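Ribokinase RBSK (Mycobacterium tuberculosis, PDB 3GO6) probably catalyses the magnesium-dependent transfer of a phosphate from ATP to O5 of D-ribose, yielding D-ribose 5-phosphate. Local coordinates at residues Gly59-Ala71 against Gly287-Asp299; Ala140-Glu152 against Ala164-Pro178. All coordinates share one frame; numbering follows the deposited sequence.

Contact 1: Gly59-Ala71 against Gly287-Asp299; sequences GANQAVAAARAGA and GVGDCAPAAAAID. With RIB (alpha-D-ribofuranose), chain C.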
loop_
_atom_site.group_PDB
_atom_site.type_symbol
_atom_site.label_atom_id
_atom_site.label_comp_id
_atom_site.label_asym_id
_atom_site.label_seq_id
_atom_site.Cartn_x
_atom_site.Cartn_y
_atom_site.Cartn_z
ATOM N N GLY A 59 -5.223 -11.639 13.528
ATOM C CA GLY A 59 -5.081 -12.922 14.221
ATOM C C GLY A 59 -3.630 -13.143 14.637
ATOM O O GLY A 59 -3.340 -13.502 15.787
ATOM N N ALA A 60 -2.719 -12.937 13.692
ATOM C CA ALA A 60 -1.290 -13.068 13.972
ATOM C C ALA A 60 -0.887 -12.115 15.107
ATOM O O ALA A 60 -0.186 -12.521 16.035
ATOM C CB ALA A 60 -0.494 -12.756 12.709
ATOM N N ASN A 61 -1.316 -10.858 15.023
ATOM C CA ASN A 61 -0.968 -9.847 16.038
ATOM C C ASN A 61 -1.486 -10.243 17.417
ATOM O O ASN A 61 -0.793 -10.060 18.429
ATOM C CB ASN A 61 -1.571 -8.471 15.702
ATOM C CG ASN A 61 -0.998 -7.853 14.453
ATOM O OD1 ASN A 61 0.036 -8.284 13.950
ATOM N ND2 ASN A 61 -1.667 -6.809 13.952
ATOM N N GLN A 62 -2.718 -10.760 17.460
ATOM C CA GLN A 62 -3.312 -11.167 18.740
ATOM C C GLN A 62 -2.612 -12.397 19.323
ATOM O O GLN A 62 -2.397 -12.472 20.535
ATOM C CB GLN A 62 -4.822 -11.372 18.607
ATOM C CG GLN A 62 -5.507 -10.025 18.354
ATOM C CD GLN A 62 -6.976 -10.105 18.085
ATOM O OE1 GLN A 62 -7.609 -11.115 18.324
ATOM N NE2 GLN A 62 -7.536 -9.005 17.567
ATOM N N ALA A 63 -2.219 -13.330 18.457
ATOM C CA ALA A 63 -1.463 -14.510 18.882
ATOM C C ALA A 63 -0.099 -14.104 19.454
ATOM O O ALA A 63 0.314 -14.607 20.514
ATOM C CB ALA A 63 -1.306 -15.495 17.686
ATOM N N VAL A 64 0.596 -13.198 18.771
ATOM C CA VAL A 64 1.903 -12.700 19.214
ATOM C C VAL A 64 1.813 -11.984 20.577
ATOM O O VAL A 64 2.625 -12.221 21.482
ATOM C CB VAL A 64 2.560 -11.795 18.154
ATOM C CG1 VAL A 64 3.753 -11.052 18.740
ATOM C CG2 VAL A 64 3.010 -12.640 16.916
ATOM N N ALA A 65 0.802 -11.140 20.732
ATOM C CA ALA A 65 0.581 -10.450 22.012
ATOM C C ALA A 65 0.266 -11.422 23.155
ATOM O O ALA A 65 0.803 -11.284 24.273
ATOM C CB ALA A 65 -0.525 -9.392 21.873
ATOM N N ALA A 66 -0.605 -12.397 22.901
ATOM C CA ALA A 66 -0.896 -13.426 23.905
ATOM C C ALA A 66 0.363 -14.217 24.312
ATOM O O ALA A 66 0.557 -14.513 25.495
ATOM C CB ALA A 66 -1.992 -14.370 23.410
ATOM N N ALA A 67 1.207 -14.559 23.333
ATOM C CA ALA A 67 2.471 -15.275 23.601
ATOM C C ALA A 67 3.463 -14.429 24.411
ATOM O O ALA A 67 4.035 -14.915 25.403
ATOM C CB ALA A 67 3.107 -15.762 22.301
ATOM N N ARG A 68 3.645 -13.171 24.023
ATOM C CA ARG A 68 4.498 -12.265 24.808
ATOM C C ARG A 68 3.966 -12.021 26.228
ATOM O O ARG A 68 4.754 -11.802 27.152
ATOM C CB ARG A 68 4.737 -10.947 24.075
ATOM C CG ARG A 68 5.559 -11.132 22.798
ATOM C CD ARG A 68 5.862 -9.804 22.151
ATOM N NE ARG A 68 6.517 -9.952 20.849
ATOM C CZ ARG A 68 6.854 -8.927 20.070
ATOM N NH1 ARG A 68 6.622 -7.680 20.462
ATOM N NH2 ARG A 68 7.435 -9.148 18.897
ATOM N N ALA A 69 2.642 -12.062 26.393
ATOM C CA ALA A 69 2.004 -11.944 27.706
ATOM C C ALA A 69 2.044 -13.223 28.557
ATOM O O ALA A 69 1.538 -13.215 29.679
ATOM C CB ALA A 69 0.550 -11.444 27.569
ATOM N N GLY A 70 2.601 -14.315 28.029
ATOM C CA GLY A 70 2.825 -15.536 28.816
ATOM C C GLY A 70 1.936 -16.732 28.503
ATOM O O GLY A 70 2.047 -17.790 29.146
ATOM N N ALA A 71 1.042 -16.595 27.522
ATOM C CA ALA A 71 0.197 -17.716 27.144
ATOM C C ALA A 71 0.966 -18.696 26.258
ATOM O O ALA A 71 1.950 -18.329 25.602
ATOM C CB ALA A 71 -1.094 -17.227 26.413
ATOM N N GLY A 287 4.783 0.947 14.375
ATOM C CA GLY A 287 4.679 -0.409 13.896
ATOM C C GLY A 287 3.518 -1.119 14.557
ATOM O O GLY A 287 3.078 -0.766 15.669
ATOM N N VAL A 288 3.027 -2.122 13.846
ATOM C CA VAL A 288 1.726 -2.706 14.109
ATOM C C VAL A 288 1.929 -4.104 14.683
ATOM O O VAL A 288 1.447 -4.420 15.783
ATOM C CB VAL A 288 0.885 -2.731 12.795
ATOM C CG1 VAL A 288 -0.476 -3.370 13.013
ATOM C CG2 VAL A 288 0.730 -1.309 12.234
ATOM N N GLY A 289 2.661 -4.936 13.943
ATOM C CA GLY A 289 2.804 -6.353 14.295
ATOM C C GLY A 289 3.855 -6.665 15.352
ATOM O O GLY A 289 3.905 -7.787 15.869
ATOM N N ASP A 290 4.681 -5.677 15.690
ATOM C CA ASP A 290 5.777 -5.914 16.619
ATOM C C ASP A 290 5.730 -5.044 17.889
ATOM O O ASP A 290 6.748 -4.873 18.573
ATOM C CB ASP A 290 7.118 -5.768 15.891
ATOM C CG ASP A 290 8.283 -6.395 16.656
ATOM O OD1 ASP A 290 8.221 -7.601 16.997
ATOM O OD2 ASP A 290 9.278 -5.682 16.904
ATOM N N CYS A 291 4.551 -4.557 18.256
ATOM C CA CYS A 291 4.458 -3.607 19.373
ATOM C C CYS A 291 3.973 -4.173 20.720
ATOM O O CYS A 291 3.832 -3.416 21.698
ATOM C CB CYS A 291 3.579 -2.426 18.964
ATOM S SG CYS A 291 1.850 -2.862 18.612
ATOM N N ALA A 292 3.716 -5.477 20.785
ATOM C CA ALA A 292 3.210 -6.088 22.026
ATOM C C ALA A 292 4.308 -6.163 23.102
ATOM O O ALA A 292 5.414 -6.623 22.831
ATOM C CB ALA A 292 2.635 -7.464 21.746
ATOM N N PRO A 293 4.002 -5.701 24.328
ATOM C CA PRO A 293 4.993 -5.717 25.381
ATOM C C PRO A 293 5.153 -7.101 26.014
ATOM O O PRO A 293 4.245 -7.948 25.952
ATOM C CB PRO A 293 4.411 -4.730 26.401
ATOM C CG PRO A 293 2.950 -4.930 26.273
ATOM C CD PRO A 293 2.729 -5.106 24.786
ATOM N N ALA A 294 6.304 -7.321 26.637
ATOM C CA ALA A 294 6.539 -8.552 27.395
ATOM C C ALA A 294 5.733 -8.519 28.689
ATOM O O ALA A 294 5.336 -7.435 29.159
ATOM C CB ALA A 294 8.046 -8.742 27.675
ATOM N N ALA A 295 5.474 -9.692 29.262
ATOM C CA ALA A 295 4.685 -9.783 30.489
ATOM C C ALA A 295 5.267 -8.889 31.601
ATOM O O ALA A 295 4.520 -8.226 32.334
ATOM C CB ALA A 295 4.596 -11.223 30.960
ATOM N N ALA A 296 6.598 -8.875 31.710
ATOM C CA ALA A 296 7.265 -8.090 32.749
ATOM C C ALA A 296 7.062 -6.587 32.558
ATOM O O ALA A 296 6.966 -5.851 33.544
ATOM C CB ALA A 296 8.740 -8.429 32.806
ATOM N N ALA A 297 6.992 -6.130 31.302
ATOM C CA ALA A 297 6.684 -4.724 31.004
ATOM C C ALA A 297 5.257 -4.343 31.414
ATOM O O ALA A 297 5.014 -3.226 31.884
ATOM C CB ALA A 297 6.921 -4.404 29.525
ATOM N N ILE A 298 4.320 -5.269 31.216
ATOM C CA ILE A 298 2.934 -5.083 31.636
ATOM C C ILE A 298 2.879 -4.937 33.172
ATOM O O ILE A 298 2.268 -3.991 33.696
ATOM C CB ILE A 298 2.035 -6.262 31.163
ATOM C CG1 ILE A 298 1.983 -6.328 29.619
ATOM C CG2 ILE A 298 0.628 -6.144 31.743
ATOM C CD1 ILE A 298 1.386 -7.643 29.084
ATOM N N ASP A 299 3.524 -5.876 33.870
ATOM C CA ASP A 299 3.647 -5.836 35.340
ATOM C C ASP A 299 4.199 -4.503 35.821
ATOM O O ASP A 299 3.618 -3.876 36.702
ATOM C CB ASP A 299 4.560 -6.953 35.852
ATOM C CG ASP A 299 3.969 -8.321 35.675
ATOM O OD1 ASP A 299 2.736 -8.424 35.498
ATOM O OD2 ASP A 299 4.748 -9.304 35.724
HETATM O O5 RIB C . -5.272 -4.312 13.913
HETATM C C5 RIB C . -4.259 -4.039 12.919
HETATM C C4 RIB C . -4.226 -5.200 11.909
HETATM O O4 RIB C . -5.433 -5.146 11.122
HETATM C C3 RIB C . -3.099 -5.091 10.896
HETATM O O3 RIB C . -1.929 -5.884 11.218
HETATM C C2 RIB C . -3.743 -5.487 9.580
HETATM O O2 RIB C . -3.119 -6.641 9.006
HETATM C C1 RIB C . -5.225 -5.711 9.839
HETATM O O1 RIB C . -5.555 -7.105 9.911
HETATM O O HOH W 1 2.108 -9.669 14.910
HETATM O O HOH W 2 1.659 -8.482 24.992
#
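Arg68 and the loop Asp290-Ala292 illustrate how a single flat cation can fasten a helix to a loop, here in the ribokinase fold of the PfkB family. The arginine chain runs extended from CG to NE off the last turn of helix 58-68. Its NH1 uses a lone pair of Ala292 O at 2.9 Å, in both the carbonyl and guanidinium planes, and adds a weak bond to Asp290 O. NH2 forms a salt bridge with Asp290 OD1 at 2.6 Å, entering from above the carboxylate, whose plane stands 89° to the guanidinium. The Asp290 CB bond points away from the helix, but CG anti to the backbone N (chi1 -163°) brings the acid back to the arginine. Asn95 OD1 accepts a further bond from NH2, so carbonyl, carboxylate and amide oxygens together hold the group.

Next to this grip, Ala65 CB packs on Ala292 CB at 3.7 Å, and one water links Ala65 O with Pro293 O. Farther along, Ala295 N, just after Ala294, the N-cap of helix 295-303, makes a weak bond to Arg68 O.

At the other end lies the ribose pocket. Asn61 ND2 donates to ribose O3 and to Asp248, the predicted proton acceptor, while a water donates to Asn61 OD1 at 2.7 Å and to Gly289 O at 2.8 Å.

Contact 2: Ala140-Glu152 against Ala164-Pro178; sequences AVANCDVLLTQLE and AAQSADAVVMVNASP. With RIB (alpha-D-ribofuranose), chain C.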
loop_
_atom_site.group_PDB
_atom_site.type_symbol
_atom_site.label_atom_id
_atom_site.label_comp_id
_atom_site.label_asym_id
_atom_site.label_seq_id
_atom_site.Cartn_x
_atom_site.Cartn_y
_atom_site.Cartn_z
ATOM N N ALA A 140 -8.350 -27.353 15.178
ATOM C CA ALA A 140 -7.985 -25.947 15.368
ATOM C C ALA A 140 -8.020 -25.532 16.835
ATOM O O ALA A 140 -7.088 -24.887 17.312
ATOM C CB ALA A 140 -8.893 -25.025 14.535
ATOM N N VAL A 141 -9.078 -25.912 17.550
ATOM C CA VAL A 141 -9.246 -25.502 18.952
ATOM C C VAL A 141 -9.031 -26.631 19.970
ATOM O O VAL A 141 -9.491 -26.544 21.113
ATOM C CB VAL A 141 -10.609 -24.811 19.178
ATOM C CG1 VAL A 141 -10.723 -23.561 18.300
ATOM C CG2 VAL A 141 -11.754 -25.767 18.881
ATOM N N ALA A 142 -8.317 -27.683 19.560
ATOM C CA ALA A 142 -7.969 -28.772 20.478
ATOM C C ALA A 142 -7.209 -28.224 21.678
ATOM O O ALA A 142 -6.340 -27.351 21.533
ATOM C CB ALA A 142 -7.140 -29.843 19.762
ATOM N N ASN A 143 -7.557 -28.722 22.860
ATOM C CA ASN A 143 -6.826 -28.426 24.091
ATOM C C ASN A 143 -6.533 -26.934 24.294
ATOM O O ASN A 143 -5.366 -26.526 24.402
ATOM C CB ASN A 143 -5.518 -29.231 24.152
ATOM C CG ASN A 143 -5.724 -30.711 23.858
ATOM O OD1 ASN A 143 -5.117 -31.264 22.932
ATOM N ND2 ASN A 143 -6.601 -31.354 24.630
ATOM N N CYS A 144 -7.578 -26.110 24.299
ATOM C CA CYS A 144 -7.363 -24.711 24.665
ATOM C C CYS A 144 -8.232 -24.290 25.832
ATOM O O CYS A 144 -9.259 -24.909 26.122
ATOM C CB CYS A 144 -7.489 -23.752 23.469
ATOM S SG CYS A 144 -9.163 -23.315 22.949
ATOM N N ASP A 145 -7.771 -23.253 26.517
ATOM C CA ASP A 145 -8.499 -22.628 27.609
ATOM C C ASP A 145 -9.336 -21.454 27.077
ATOM O O ASP A 145 -10.482 -21.248 27.498
ATOM C CB ASP A 145 -7.495 -22.172 28.664
ATOM C CG ASP A 145 -6.743 -23.348 29.275
ATOM O OD1 ASP A 145 -7.394 -24.385 29.527
ATOM O OD2 ASP A 145 -5.522 -23.250 29.470
ATOM N N VAL A 146 -8.756 -20.708 26.133
ATOM C CA VAL A 146 -9.450 -19.574 25.498
ATOM C C VAL A 146 -9.308 -19.658 23.974
ATOM O O VAL A 146 -8.191 -19.772 23.460
ATOM C CB VAL A 146 -8.876 -18.213 25.979
ATOM C CG1 VAL A 146 -9.603 -17.026 25.304
ATOM C CG2 VAL A 146 -8.953 -18.077 27.508
ATOM N N LEU A 147 -10.436 -19.630 23.269
ATOM C CA LEU A 147 -10.435 -19.380 21.827
ATOM C C LEU A 147 -10.559 -17.872 21.586
ATOM O O LEU A 147 -11.456 -17.230 22.115
ATOM C CB LEU A 147 -11.585 -20.109 21.114
ATOM C CG LEU A 147 -11.940 -19.531 19.725
ATOM C CD1 LEU A 147 -10.973 -19.960 18.640
ATOM C CD2 LEU A 147 -13.355 -19.830 19.327
ATOM N N LEU A 148 -9.641 -17.299 20.812
ATOM C CA LEU A 148 -9.779 -15.911 20.410
ATOM C C LEU A 148 -9.892 -15.837 18.883
ATOM O O LEU A 148 -9.050 -16.391 18.149
ATOM C CB LEU A 148 -8.599 -15.085 20.959
ATOM C CG LEU A 148 -8.466 -13.631 20.502
ATOM C CD1 LEU A 148 -9.684 -12.801 20.911
ATOM C CD2 LEU A 148 -7.172 -13.014 21.027
ATOM N N THR A 149 -10.931 -15.164 18.401
ATOM C CA THR A 149 -11.172 -15.080 16.968
ATOM C C THR A 149 -11.598 -13.660 16.565
ATOM O O THR A 149 -11.968 -12.862 17.428
ATOM C CB THR A 149 -12.195 -16.175 16.516
ATOM O OG1 THR A 149 -12.136 -16.340 15.099
ATOM C CG2 THR A 149 -13.610 -15.823 16.931
ATOM N N GLN A 150 -11.470 -13.334 15.278
ATOM C CA GLN A 150 -11.882 -12.027 14.731
ATOM C C GLN A 150 -12.535 -12.293 13.388
ATOM O O GLN A 150 -12.706 -13.451 13.005
ATOM C CB GLN A 150 -10.713 -11.019 14.551
ATOM C CG GLN A 150 -9.537 -11.200 15.532
ATOM C CD GLN A 150 -8.692 -12.447 15.201
ATOM O OE1 GLN A 150 -8.602 -12.847 14.040
ATOM N NE2 GLN A 150 -8.084 -13.053 16.219
ATOM N N LEU A 151 -12.903 -11.226 12.681
ATOM C CA LEU A 151 -13.841 -11.361 11.580
ATOM C C LEU A 151 -13.288 -11.042 10.189
ATOM O O LEU A 151 -14.073 -10.781 9.262
ATOM C CB LEU A 151 -15.125 -10.553 11.884
ATOM C CG LEU A 151 -15.766 -10.702 13.283
ATOM C CD1 LEU A 151 -17.000 -9.814 13.426
ATOM C CD2 LEU A 151 -16.126 -12.152 13.588
ATOM N N GLU A 152 -11.960 -11.086 10.011
ATOM C CA GLU A 152 -11.402 -10.973 8.648
ATOM C C GLU A 152 -11.474 -12.313 7.901
ATOM O O GLU A 152 -11.514 -12.349 6.663
ATOM C CB GLU A 152 -9.956 -10.458 8.653
ATOM C CG GLU A 152 -9.759 -9.086 9.348
ATOM C CD GLU A 152 -8.299 -8.593 9.256
ATOM O OE1 GLU A 152 -7.398 -9.375 8.826
ATOM O OE2 GLU A 152 -8.056 -7.413 9.577
ATOM N N ALA A 164 -16.964 -25.567 18.563
ATOM C CA ALA A 164 -15.994 -26.571 19.038
ATOM C C ALA A 164 -15.399 -26.186 20.394
ATOM O O ALA A 164 -15.417 -26.981 21.337
ATOM C CB ALA A 164 -14.901 -26.769 18.016
ATOM N N ALA A 165 -14.897 -24.956 20.503
ATOM C CA ALA A 165 -14.355 -24.466 21.764
ATOM C C ALA A 165 -15.369 -24.578 22.899
ATOM O O ALA A 165 -15.027 -25.015 23.997
ATOM C CB ALA A 165 -13.869 -23.008 21.628
ATOM N N GLN A 166 -16.611 -24.184 22.641
ATOM C CA GLN A 166 -17.614 -24.186 23.702
ATOM C C GLN A 166 -17.970 -25.592 24.193
ATOM O O GLN A 166 -18.191 -25.796 25.392
ATOM C CB GLN A 166 -18.878 -23.444 23.284
ATOM C CG GLN A 166 -19.590 -22.846 24.478
ATOM C CD GLN A 166 -20.497 -21.715 24.092
ATOM O OE1 GLN A 166 -21.412 -21.901 23.292
ATOM N NE2 GLN A 166 -20.260 -20.525 24.665
ATOM N N SER A 167 -18.012 -26.552 23.271
ATOM C CA SER A 167 -18.231 -27.951 23.639
ATOM C C SER A 167 -17.175 -28.440 24.615
ATOM O O SER A 167 -17.484 -29.217 25.517
ATOM C CB SER A 167 -18.251 -28.845 22.402
ATOM O OG SER A 167 -19.427 -28.601 21.652
ATOM N N ALA A 168 -15.939 -27.972 24.437
ATOM C CA ALA A 168 -14.818 -28.340 25.307
ATOM C C ALA A 168 -14.682 -27.398 26.507
ATOM O O ALA A 168 -13.670 -27.425 27.219
ATOM C CB ALA A 168 -13.518 -28.388 24.506
ATOM N N ASP A 169 -15.724 -26.597 26.731
ATOM C CA ASP A 169 -15.794 -25.580 27.798
ATOM C C ASP A 169 -14.613 -24.598 27.826
ATOM O O ASP A 169 -14.196 -24.148 28.894
ATOM C CB ASP A 169 -16.081 -26.204 29.188
ATOM C CG ASP A 169 -16.509 -25.154 30.251
ATOM O OD1 ASP A 169 -17.338 -24.244 29.951
ATOM O OD2 ASP A 169 -16.008 -25.242 31.405
ATOM N N ALA A 170 -14.099 -24.261 26.640
ATOM C CA ALA A 170 -13.160 -23.141 26.485
ATOM C C ALA A 170 -13.923 -21.823 26.416
ATOM O O ALA A 170 -15.065 -21.779 25.937
ATOM C CB ALA A 170 -12.334 -23.316 25.239
ATOM N N VAL A 171 -13.285 -20.745 26.865
ATOM C CA VAL A 171 -13.839 -19.408 26.685
ATOM C C VAL A 171 -13.936 -19.030 25.190
ATOM O O VAL A 171 -12.957 -19.135 24.454
ATOM C CB VAL A 171 -12.990 -18.353 27.424
ATOM C CG1 VAL A 171 -13.528 -16.929 27.158
ATOM C CG2 VAL A 171 -12.944 -18.659 28.917
ATOM N N VAL A 172 -15.114 -18.591 24.752
ATOM C CA VAL A 172 -15.271 -18.052 23.405
ATOM C C VAL A 172 -15.104 -16.526 23.460
ATOM O O VAL A 172 -15.943 -15.814 24.007
ATOM C CB VAL A 172 -16.612 -18.443 22.744
ATOM C CG1 VAL A 172 -16.740 -17.780 21.389
ATOM C CG2 VAL A 172 -16.720 -19.973 22.603
ATOM N N MET A 173 -14.011 -16.041 22.878
ATOM C CA MET A 173 -13.684 -14.619 22.890
ATOM C C MET A 173 -13.577 -14.111 21.455
ATOM O O MET A 173 -12.767 -14.623 20.660
ATOM C CB MET A 173 -12.377 -14.410 23.674
ATOM C CG MET A 173 -11.952 -12.930 23.866
ATOM S SD MET A 173 -10.427 -12.737 24.831
ATOM C CE MET A 173 -11.014 -13.120 26.483
ATOM N N VAL A 174 -14.402 -13.126 21.110
ATOM C CA VAL A 174 -14.490 -12.624 19.751
ATOM C C VAL A 174 -14.107 -11.158 19.719
ATOM O O VAL A 174 -14.661 -10.334 20.459
ATOM C CB VAL A 174 -15.922 -12.816 19.147
ATOM C CG1 VAL A 174 -16.015 -12.260 17.709
ATOM C CG2 VAL A 174 -16.319 -14.290 19.186
ATOM N N ASN A 175 -13.121 -10.838 18.887
ATOM C CA ASN A 175 -12.870 -9.442 18.548
ATOM C C ASN A 175 -13.775 -9.120 17.383
ATOM O O ASN A 175 -13.536 -9.581 16.257
ATOM C CB ASN A 175 -11.387 -9.231 18.210
ATOM C CG ASN A 175 -11.074 -7.810 17.823
ATOM O OD1 ASN A 175 -11.750 -6.851 18.258
ATOM N ND2 ASN A 175 -10.060 -7.653 16.999
ATOM N N ALA A 176 -14.840 -8.355 17.649
ATOM C CA ALA A 176 -15.866 -8.073 16.633
ATOM C C ALA A 176 -15.405 -7.013 15.630
ATOM O O ALA A 176 -15.987 -5.934 15.538
ATOM C CB ALA A 176 -17.193 -7.633 17.317
ATOM N N SER A 177 -14.361 -7.341 14.865
ATOM C CA SER A 177 -13.746 -6.408 13.939
ATOM C C SER A 177 -13.259 -7.223 12.729
ATOM O O SER A 177 -12.665 -8.284 12.917
ATOM C CB SER A 177 -12.571 -5.713 14.641
ATOM O OG SER A 177 -11.941 -4.742 13.827
ATOM N N PRO A 178 -13.538 -6.760 11.494
ATOM C CA PRO A 178 -14.274 -5.543 11.145
ATOM C C PRO A 178 -15.767 -5.728 11.360
ATOM O O PRO A 178 -16.232 -6.867 11.462
ATOM C CB PRO A 178 -14.024 -5.379 9.651
ATOM C CG PRO A 178 -13.109 -6.494 9.245
ATOM C CD PRO A 178 -13.102 -7.507 10.299
HETATM O O5 RIB C . -5.272 -4.312 13.913
HETATM C C5 RIB C . -4.259 -4.039 12.919
HETATM C C4 RIB C . -4.226 -5.200 11.909
HETATM O O4 RIB C . -5.433 -5.146 11.122
HETATM C C3 RIB C . -3.099 -5.091 10.896
HETATM O O3 RIB C . -1.929 -5.884 11.218
HETATM C C2 RIB C . -3.743 -5.487 9.580
HETATM O O2 RIB C . -3.119 -6.641 9.006
HETATM C C1 RIB C . -5.225 -5.711 9.839
HETATM O O1 RIB C . -5.555 -7.105 9.911
#
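Val146 to Thr149 pair in parallel with Val171 to Val174, residue for residue, the two strand axes 4.8 Å apart and inclined by 18°. Leu147 is held through both its backbone N and its O: the N donates to Val171 O at 2.8 Å, and the O accepts from Met173 N. Thr149 repeats the pattern with Met173 O and Asn175 N. Beyond the strands the pattern slips: Asn175 O is taken by Ser177 N in an inverse gamma turn centred on Ala176, and Leu151 N goes to Ser177 O instead, the donor tilted 34° from the carbonyl plane.

On one face of the sheet Val146 lies beside Val171, both pointing the same way, while Leu148 passes Met173 at a slant, its CD1 3.7 Å from Met173 CG. On the other face Thr149 has OG1 anti to its backbone N (chi1 -163°), where it bonds to Val25 O of the neighbouring strand; this leaves CG2 to meet Val174 CG2 at 3.8 Å. Strand 146-149, helix 155-167 and strand 171-175 form a beta-alpha-beta crossover, and the helix covers this second face. Ala165 of the helix sets its CB against Leu147 CB at 3.7 Å, and Val141 CG2 presses tightly on Ala164 CB at 3.4 Å, closer than usual for two carbons.

Past the strand ends, Leu151 CB rests on Pro178 CD at 4.0 Å, the proline following a cis peptide bond and also packing on Leu47 of the second subunit. Glu152 CG touches the same ring carbon, and the extended chain beyond it carries the carboxylate to the sugar. Asn29 ND2 and Ser27 OG bond to Glu152 OE1, which probably helps fix its rotation, while ribose O1 donates to Glu152 OE2 at 2.5 Å.

Contacts 1 and 2 have centres about 18 Å apart, yet both reach the same ribose, a case of distant chain segments converging on one substrate. Along the sequence, 59-71 comes first, then 140-152 and 164-178, and 287-299 last, so the crossover of contact 2 lies wholly between the two halves of contact 1. Helix 58-68 packs against the large sheet that holds strands 146-149 and 171-175, and there the contacts meet: Gln62 OE1 is 2.9 Å from Gln150 NE2, probably a hydrogen bond. The loop after strand 146-149 thus supplies Glu152 to the sugar site and helix 58-68 supplies Asn61, while the 287-299 segment adds Val288 and, through Gly287, reaches the magnesium site.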